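Local structure of carbohydrate binding module (Escherichia coli, 2XFD) at residues Q15-L20 against A52-A57; S80-V85 against E98-N103. The protein binds carbohydrate through a calcium ion, here gripping cellobiose, and is probably a xylan-binding module of a plant cell wall-degrading enzyme. One frame throughout, in Å; residues are numbered along the deposited sequence.

Contact 1. Residues Q15-L20 against A52-A57; sequences QESVSL and AFTNDA. With CA (calcium ion), chain C; BGC (beta-D-glucopyranose), chain B.
In the two inner strands of the module's four-stranded antiparallel sheet, Ser19 and Ala52 form a hydrogen-bonded pair, beyond which the strands give way to the loop carrying a calcium ligand. Ser19 N reaches Ala52 O at 2.8 Å, and Ala52 N returns a bond to Ser19 O at 2.9 Å. Val18 and Phe53 follow as a non-hydrogen-bonded pair, their side chains on the same face of the sheet, both touching Val62 of strand 62-69. Ser17 O then accepts from Thr54 N, the last backbone bond of the pairing. Past it, the side chain of Asn55 takes over. Its CG sits between the backbone N and the carbonyl carbon (chi1 71°), and the amide lies against the opposite backbone. Asn55 OD1 accepts from Ser17 N at 2.8 Å, the donor lying above the carbonyl plane, while Asn55 ND2 donates to Gln15 O at 2.9 Å, almost within the amide plane. An amide suits this place because it supplies both an acceptor and a donor, as a peptide group would. Beside Phe53, CG of the bent Glu16 chain lies 3.8 Å from ring atom CE1. The buried Glu16 carboxylate turns off to accept from backbone N atoms of Val12, Asn13, Gly14 and Asp61, which would help to offset its charge. On the face of the sheet that carries the Ser19 and Ala52 side chains, three small hydroxyl residues share one water: Ser17 OG, Ser19 OG and Thr54 OG1 each lie 2.7 Å from it. Further on, Asp56 OD1 binds the calcium ion at 2.4 Å, and the glucose chelates the same ion through O2 and O3. The whole is a beta-sandwich strand pair ending in a loop that builds a calcium-dependent sugar-binding site.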
loop_
_atom_site.group_PDB
_atom_site.type_symbol
_atom_site.label_atom_id
_atom_site.label_comp_id
_atom_site.label_asym_id
_atom_site.label_seq_id
_atom_site.Cartn_x
_atom_site.Cartn_y
_atom_site.Cartn_z
ATOM N N GLN A 15 7.897 10.057 -7.546
ATOM C CA GLN A 15 8.897 9.082 -7.830
ATOM C C GLN A 15 8.663 7.755 -7.064
ATOM O O GLN A 15 9.387 6.792 -7.263
ATOM C CB GLN A 15 10.275 9.592 -7.457
ATOM C CG GLN A 15 10.699 10.799 -8.179
ATOM C CD GLN A 15 11.927 11.485 -7.525
ATOM O OE1 GLN A 15 12.403 11.109 -6.391
ATOM N NE2 GLN A 15 12.306 12.594 -8.120
ATOM N N GLU A 16 7.651 7.733 -6.184
ATOM C CA GLU A 16 7.438 6.621 -5.325
ATOM C C GLU A 16 6.990 5.396 -6.099
ATOM O O GLU A 16 6.175 5.456 -7.025
ATOM C CB GLU A 16 6.422 6.950 -4.243
ATOM C CG GLU A 16 6.853 8.078 -3.341
ATOM C CD GLU A 16 6.547 9.494 -3.792
ATOM O OE1 GLU A 16 6.103 9.695 -4.956
ATOM O OE2 GLU A 16 6.735 10.439 -2.932
ATOM N N SER A 17 7.499 4.217 -5.648
ATOM C CA SER A 17 7.139 2.910 -6.177
ATOM C C SER A 17 6.416 2.086 -5.140
ATOM O O SER A 17 6.872 1.983 -3.983
ATOM C CB SER A 17 8.356 2.151 -6.675
ATOM O OG SER A 17 7.988 0.934 -7.304
ATOM N N VAL A 18 5.304 1.480 -5.510
ATOM C CA VAL A 18 4.608 0.538 -4.671
ATOM C C VAL A 18 4.451 -0.791 -5.394
ATOM O O VAL A 18 4.359 -0.879 -6.631
ATOM C CB VAL A 18 3.247 1.030 -4.197
ATOM C CG1 VAL A 18 3.428 2.212 -3.292
ATOM C CG2 VAL A 18 2.301 1.295 -5.349
ATOM N N SER A 19 4.363 -1.821 -4.597
ATOM C CA SER A 19 4.094 -3.191 -5.045
ATOM C C SER A 19 2.848 -3.724 -4.369
ATOM O O SER A 19 2.719 -3.673 -3.159
ATOM C CB SER A 19 5.286 -4.066 -4.680
ATOM O OG SER A 19 6.432 -3.690 -5.410
ATOM N N LEU A 20 1.980 -4.282 -5.183
ATOM C CA LEU A 20 0.861 -5.093 -4.690
ATOM C C LEU A 20 1.377 -6.531 -4.528
ATOM O O LEU A 20 1.839 -7.101 -5.524
ATOM C CB LEU A 20 -0.287 -5.071 -5.710
ATOM C CG LEU A 20 -1.441 -5.961 -5.353
ATOM C CD1 LEU A 20 -2.161 -5.611 -4.073
ATOM C CD2 LEU A 20 -2.434 -5.968 -6.510
ATOM N N ALA A 52 3.069 -2.388 -0.579
ATOM C CA ALA A 52 4.396 -2.084 -0.060
ATOM C C ALA A 52 5.014 -0.938 -0.783
ATOM O O ALA A 52 5.029 -0.872 -2.008
ATOM C CB ALA A 52 5.319 -3.281 -0.218
ATOM N N PHE A 53 5.611 -0.024 -0.038
ATOM C CA PHE A 53 6.434 1.094 -0.543
ATOM C C PHE A 53 7.880 0.606 -0.469
ATOM O O PHE A 53 8.308 0.142 0.572
ATOM C CB PHE A 53 6.218 2.306 0.356
ATOM C CG PHE A 53 7.077 3.524 0.128
ATOM C CD1 PHE A 53 7.504 3.956 -1.137
ATOM C CD2 PHE A 53 7.356 4.327 1.202
ATOM C CE1 PHE A 53 8.226 5.127 -1.293
ATOM C CE2 PHE A 53 8.050 5.506 1.065
ATOM C CZ PHE A 53 8.477 5.929 -0.182
ATOM N N THR A 54 8.617 0.699 -1.578
ATOM C CA THR A 54 9.904 0.010 -1.696
ATOM C C THR A 54 11.077 0.930 -1.996
ATOM O O THR A 54 12.195 0.420 -1.949
ATOM C CB THR A 54 9.808 -1.056 -2.779
ATOM O OG1 THR A 54 9.572 -0.439 -4.040
ATOM C CG2 THR A 54 8.729 -2.080 -2.506
ATOM N N ASN A 55 10.881 2.204 -2.338
ATOM C CA ASN A 55 11.974 3.078 -2.739
ATOM C C ASN A 55 12.044 4.362 -1.950
ATOM O O ASN A 55 12.293 5.439 -2.508
ATOM C CB ASN A 55 11.976 3.288 -4.267
ATOM C CG ASN A 55 10.841 4.143 -4.722
ATOM O OD1 ASN A 55 9.817 4.246 -4.010
ATOM N ND2 ASN A 55 10.956 4.759 -5.890
ATOM N N ASP A 56 11.809 4.277 -0.668
ATOM C CA ASP A 56 11.904 5.431 0.203
ATOM C C ASP A 56 13.265 6.125 -0.001
ATOM O O ASP A 56 14.304 5.471 -0.184
ATOM C CB ASP A 56 11.741 5.009 1.659
ATOM C CG ASP A 56 11.631 6.157 2.582
ATOM O OD1 ASP A 56 11.080 7.205 2.198
ATOM O OD2 ASP A 56 12.056 5.994 3.750
ATOM N N ALA A 57 13.216 7.437 0.119
ATOM C CA ALA A 57 14.349 8.350 -0.028
ATOM C C ALA A 57 13.862 9.674 0.435
ATOM O O ALA A 57 12.679 9.924 0.674
ATOM C CB ALA A 57 14.816 8.438 -1.412
HETATM CA CA CA C . 9.798 8.873 3.411
HETATM C C2 BGC B . 10.868 9.761 6.512
HETATM C C3 BGC B . 11.459 8.385 6.259
HETATM C C4 BGC B . 12.767 8.177 7.037
HETATM C C5 BGC B . 12.489 8.454 8.503
HETATM C C6 BGC B . 13.665 8.293 9.493
HETATM C C1 BGC B . 10.748 10.029 7.992
HETATM O O2 BGC B . 9.631 9.838 5.772
HETATM O O3 BGC B . 11.712 8.287 4.854
HETATM O O4 BGC B . 13.213 6.849 6.932
HETATM O O5 BGC B . 11.990 9.755 8.624
HETATM O O6 BGC B . 14.652 9.223 9.098
HETATM O O HOH W 1 7.718 -1.295 -5.735
HETATM O O HOH W 2 11.213 10.735 2.940
#

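Contact 2. Residues S80-V85 against E98-N103; sequences SVNTGV and EWLHCN. With CA (calcium ion), chain C; CA (calcium ion), chain D; BGC (beta-D-glucopyranose), chain B; BGC (beta-D-glucopyranose), chain E.
Gly84 and Leu100 bring their backbones to 4.4 Å between CA atoms, and Gly84 O accepts from two successive amides, those of His101 and Cys102. The Cys102 N bond, 2.9 Å to Gly84 O, is nearly straight and uses a lone pair; His101 N approaches from above the carbonyl plane. Glycine suits the place, since a beta carbon there would clash with Leu100 CD2 and Cys102 O. Ahead of it, Asn82 folds its own loop: with CG anti to the backbone N (chi1 -179°), OD1 accepts from Gly84 N at 3.0 Å, an Asx turn, and from Val85 N at 2.9 Å. Across the contact, Asn82 ND2 donates to Trp99 O at 2.9 Å, from above that carbonyl's plane, and also to Ser97 O. An alanine here would probably leave the amides of Gly84 and Val85 and the carbonyl of Trp99 without these partners, freeing the turn to shift. Leu100 CD2 packs 3.3 Å from Asn82 OD1, covering the turn with a methyl. The branched Val85 sets its CB against Trp99 O, and its backbone lies at the edge of the His101 ring. Over one face of that ring sits O6 of the second glucose, 3.6 Å from His101 CE1, while His101 O binds the sugar-holding calcium at 2.3 Å. Cys102 is tied to Cys91 by a disulfide, and Glu98 OE2 binds the other calcium with Asp65, Gln75 and Glu77. An Asx turn thus leads into Gly84, whose carbonyl accepts from the His101 and Cys102 amides at the edge of a calcium-dependent carbohydrate-binding site.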
loop_
_atom_site.group_PDB
_atom_site.type_symbol
_atom_site.label_atom_id
_atom_site.label_comp_id
_atom_site.label_asym_id
_atom_site.label_seq_id
_atom_site.Cartn_x
_atom_site.Cartn_y
_atom_site.Cartn_z
ATOM N N SER A 80 -4.888 -2.862 10.799
ATOM C CA SER A 80 -4.094 -2.824 12.008
ATOM C C SER A 80 -2.598 -2.854 11.799
ATOM O O SER A 80 -1.853 -2.373 12.680
ATOM C CB SER A 80 -4.480 -3.978 12.941
ATOM O OG SER A 80 -4.244 -5.211 12.279
ATOM N N VAL A 81 -2.144 -3.431 10.713
ATOM C CA VAL A 81 -0.728 -3.601 10.425
ATOM C C VAL A 81 -0.253 -2.676 9.284
ATOM O O VAL A 81 -0.710 -2.768 8.148
ATOM C CB VAL A 81 -0.392 -5.051 10.117
ATOM C CG1 VAL A 81 1.142 -5.193 9.747
ATOM C CG2 VAL A 81 -0.766 -5.901 11.327
ATOM N N ASN A 82 0.646 -1.765 9.661
ATOM C CA ASN A 82 1.288 -0.792 8.780
ATOM C C ASN A 82 2.716 -0.631 9.242
ATOM O O ASN A 82 2.988 -0.038 10.280
ATOM C CB ASN A 82 0.527 0.529 8.820
ATOM C CG ASN A 82 1.147 1.566 7.887
ATOM O OD1 ASN A 82 2.367 1.534 7.706
ATOM N ND2 ASN A 82 0.359 2.510 7.381
ATOM N N THR A 83 3.644 -1.253 8.512
ATOM C CA THR A 83 5.020 -1.254 8.923
ATOM C C THR A 83 5.856 -0.074 8.471
ATOM O O THR A 83 7.022 0.083 8.832
ATOM C CB THR A 83 5.725 -2.541 8.545
ATOM O OG1 THR A 83 5.873 -2.577 7.122
ATOM C CG2 THR A 83 5.003 -3.783 9.005
ATOM N N GLY A 84 5.264 0.768 7.629
ATOM C CA GLY A 84 5.915 1.951 7.089
ATOM C C GLY A 84 5.558 3.284 7.678
ATOM O O GLY A 84 6.254 4.268 7.447
ATOM N N VAL A 85 4.441 3.394 8.380
ATOM C CA VAL A 85 4.039 4.685 8.949
ATOM C C VAL A 85 5.072 5.138 9.950
ATOM O O VAL A 85 5.567 4.360 10.767
ATOM C CB VAL A 85 2.623 4.633 9.556
ATOM C CG1 VAL A 85 2.483 3.663 10.696
ATOM C CG2 VAL A 85 2.195 5.983 9.940
ATOM N N GLU A 98 -3.136 5.537 6.558
ATOM C CA GLU A 98 -2.949 5.586 5.127
ATOM C C GLU A 98 -1.518 5.698 4.701
ATOM O O GLU A 98 -1.193 5.486 3.534
ATOM C CB GLU A 98 -3.743 6.745 4.540
ATOM C CG GLU A 98 -5.234 6.586 4.673
ATOM C CD GLU A 98 -6.051 7.695 4.056
ATOM O OE1 GLU A 98 -5.576 8.862 4.110
ATOM O OE2 GLU A 98 -7.158 7.448 3.561
ATOM N N TRP A 99 -0.610 6.133 5.599
ATOM C CA TRP A 99 0.722 6.552 5.186
ATOM C C TRP A 99 1.769 5.438 5.301
ATOM O O TRP A 99 1.836 4.734 6.289
ATOM C CB TRP A 99 1.148 7.737 6.057
ATOM C CG TRP A 99 0.398 8.971 5.668
ATOM C CD1 TRP A 99 -0.791 9.398 6.150
ATOM C CD2 TRP A 99 0.730 9.859 4.596
ATOM N NE1 TRP A 99 -1.216 10.531 5.519
ATOM C CE2 TRP A 99 -0.280 10.859 4.553
ATOM C CE3 TRP A 99 1.814 9.962 3.695
ATOM C CZ2 TRP A 99 -0.247 11.914 3.624
ATOM C CZ3 TRP A 99 1.814 11.007 2.825
ATOM C CH2 TRP A 99 0.781 11.973 2.818
ATOM N N LEU A 100 2.624 5.469 4.314
ATOM C CA LEU A 100 3.889 4.730 4.335
ATOM C C LEU A 100 4.975 5.766 4.171
ATOM O O LEU A 100 5.246 6.271 3.075
ATOM C CB LEU A 100 3.958 3.678 3.243
ATOM C CG LEU A 100 2.956 2.526 3.373
ATOM C CD1 LEU A 100 2.811 1.763 2.083
ATOM C CD2 LEU A 100 3.361 1.630 4.559
ATOM N N HIS A 101 5.627 6.114 5.278
ATOM C CA HIS A 101 6.761 7.084 5.283
ATOM C C HIS A 101 8.059 6.384 5.019
ATOM O O HIS A 101 8.966 6.898 4.328
ATOM C CB HIS A 101 6.794 7.825 6.602
ATOM C CG HIS A 101 5.559 8.593 6.892
ATOM N ND1 HIS A 101 5.158 9.789 6.308
ATOM C CD2 HIS A 101 4.622 8.290 7.800
ATOM C CE1 HIS A 101 4.026 10.183 6.892
ATOM N NE2 HIS A 101 3.688 9.260 7.777
ATOM N N CYS A 102 8.226 5.241 5.618
ATOM C CA CYS A 102 9.401 4.384 5.465
ATOM C C CYS A 102 9.040 3.263 4.468
ATOM O O CYS A 102 7.865 2.955 4.292
ATOM C CB CYS A 102 9.793 3.754 6.801
ATOM S SG CYS A 102 9.868 4.892 8.167
ATOM N N ASN A 103 10.059 2.602 3.951
ATOM C CA ASN A 103 9.817 1.344 3.289
ATOM C C ASN A 103 9.036 0.405 4.236
ATOM O O ASN A 103 9.370 0.334 5.408
ATOM C CB ASN A 103 11.094 0.656 2.818
ATOM C CG ASN A 103 11.752 1.346 1.652
ATOM O OD1 ASN A 103 11.073 1.945 0.810
ATOM N ND2 ASN A 103 13.063 1.272 1.625
HETATM CA CA CA C . 9.798 8.873 3.411
HETATM CA CA CA D . -8.930 5.957 3.243
HETATM C C2 BGC B . 10.868 9.761 6.512
HETATM C C3 BGC B . 11.459 8.385 6.259
HETATM C C4 BGC B . 12.767 8.177 7.037
HETATM C C5 BGC B . 12.489 8.454 8.503
HETATM C C6 BGC B . 13.665 8.293 9.493
HETATM C C1 BGC B . 10.748 10.029 7.992
HETATM O O2 BGC B . 9.631 9.838 5.772
HETATM O O3 BGC B . 11.712 8.287 4.854
HETATM O O4 BGC B . 13.213 6.849 6.932
HETATM O O5 BGC B . 11.990 9.755 8.624
HETATM O O6 BGC B . 14.652 9.223 9.098
HETATM C C2 BGC E . 10.405 13.182 11.324
HETATM C C3 BGC E . 10.936 12.486 10.099
HETATM C C4 BGC E . 9.878 11.626 9.414
HETATM C C5 BGC E . 8.630 12.409 9.288
HETATM C C6 BGC E . 7.588 11.561 8.649
HETATM C C1 BGC E . 9.134 13.914 10.937
HETATM O O1 BGC E . 8.569 14.727 11.938
HETATM O O2 BGC E . 11.389 14.034 11.875
HETATM O O3 BGC E . 12.061 11.674 10.430
HETATM O O4 BGC E . 10.322 11.387 8.172
HETATM O O5 BGC E . 8.217 12.897 10.582
HETATM O O6 BGC E . 6.383 12.268 8.563
HETATM O O HOH W 3 9.556 -1.746 7.322
HETATM O O HOH W 2 11.213 10.735 2.940
HETATM O O HOH W 4 -10.611 7.635 3.187
#

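Overall arrangement
From the N terminus, the chain passes strand 4-11 before contact 1 pairs residues 15-20 with 52-57, closing an excursion of 31 residues that includes strands 25-31 and 37-42. The chain then supplies Arg60 and Asp61 to the sugar-binding calcium site and runs through strands 62-69 and 72-75. Contact 2 closes a shorter loop of 12 residues, holding the small hairpin of strands 86-87 and 90-91. The two contacts follow in series, neither nested nor crossed. Contact 1 lies in the four-stranded sheet, whereas contact 2 joins a loop to strand 99-100 of the five-stranded one. They converge where Asp56 and His101 share one calcium ion and its bound glucose.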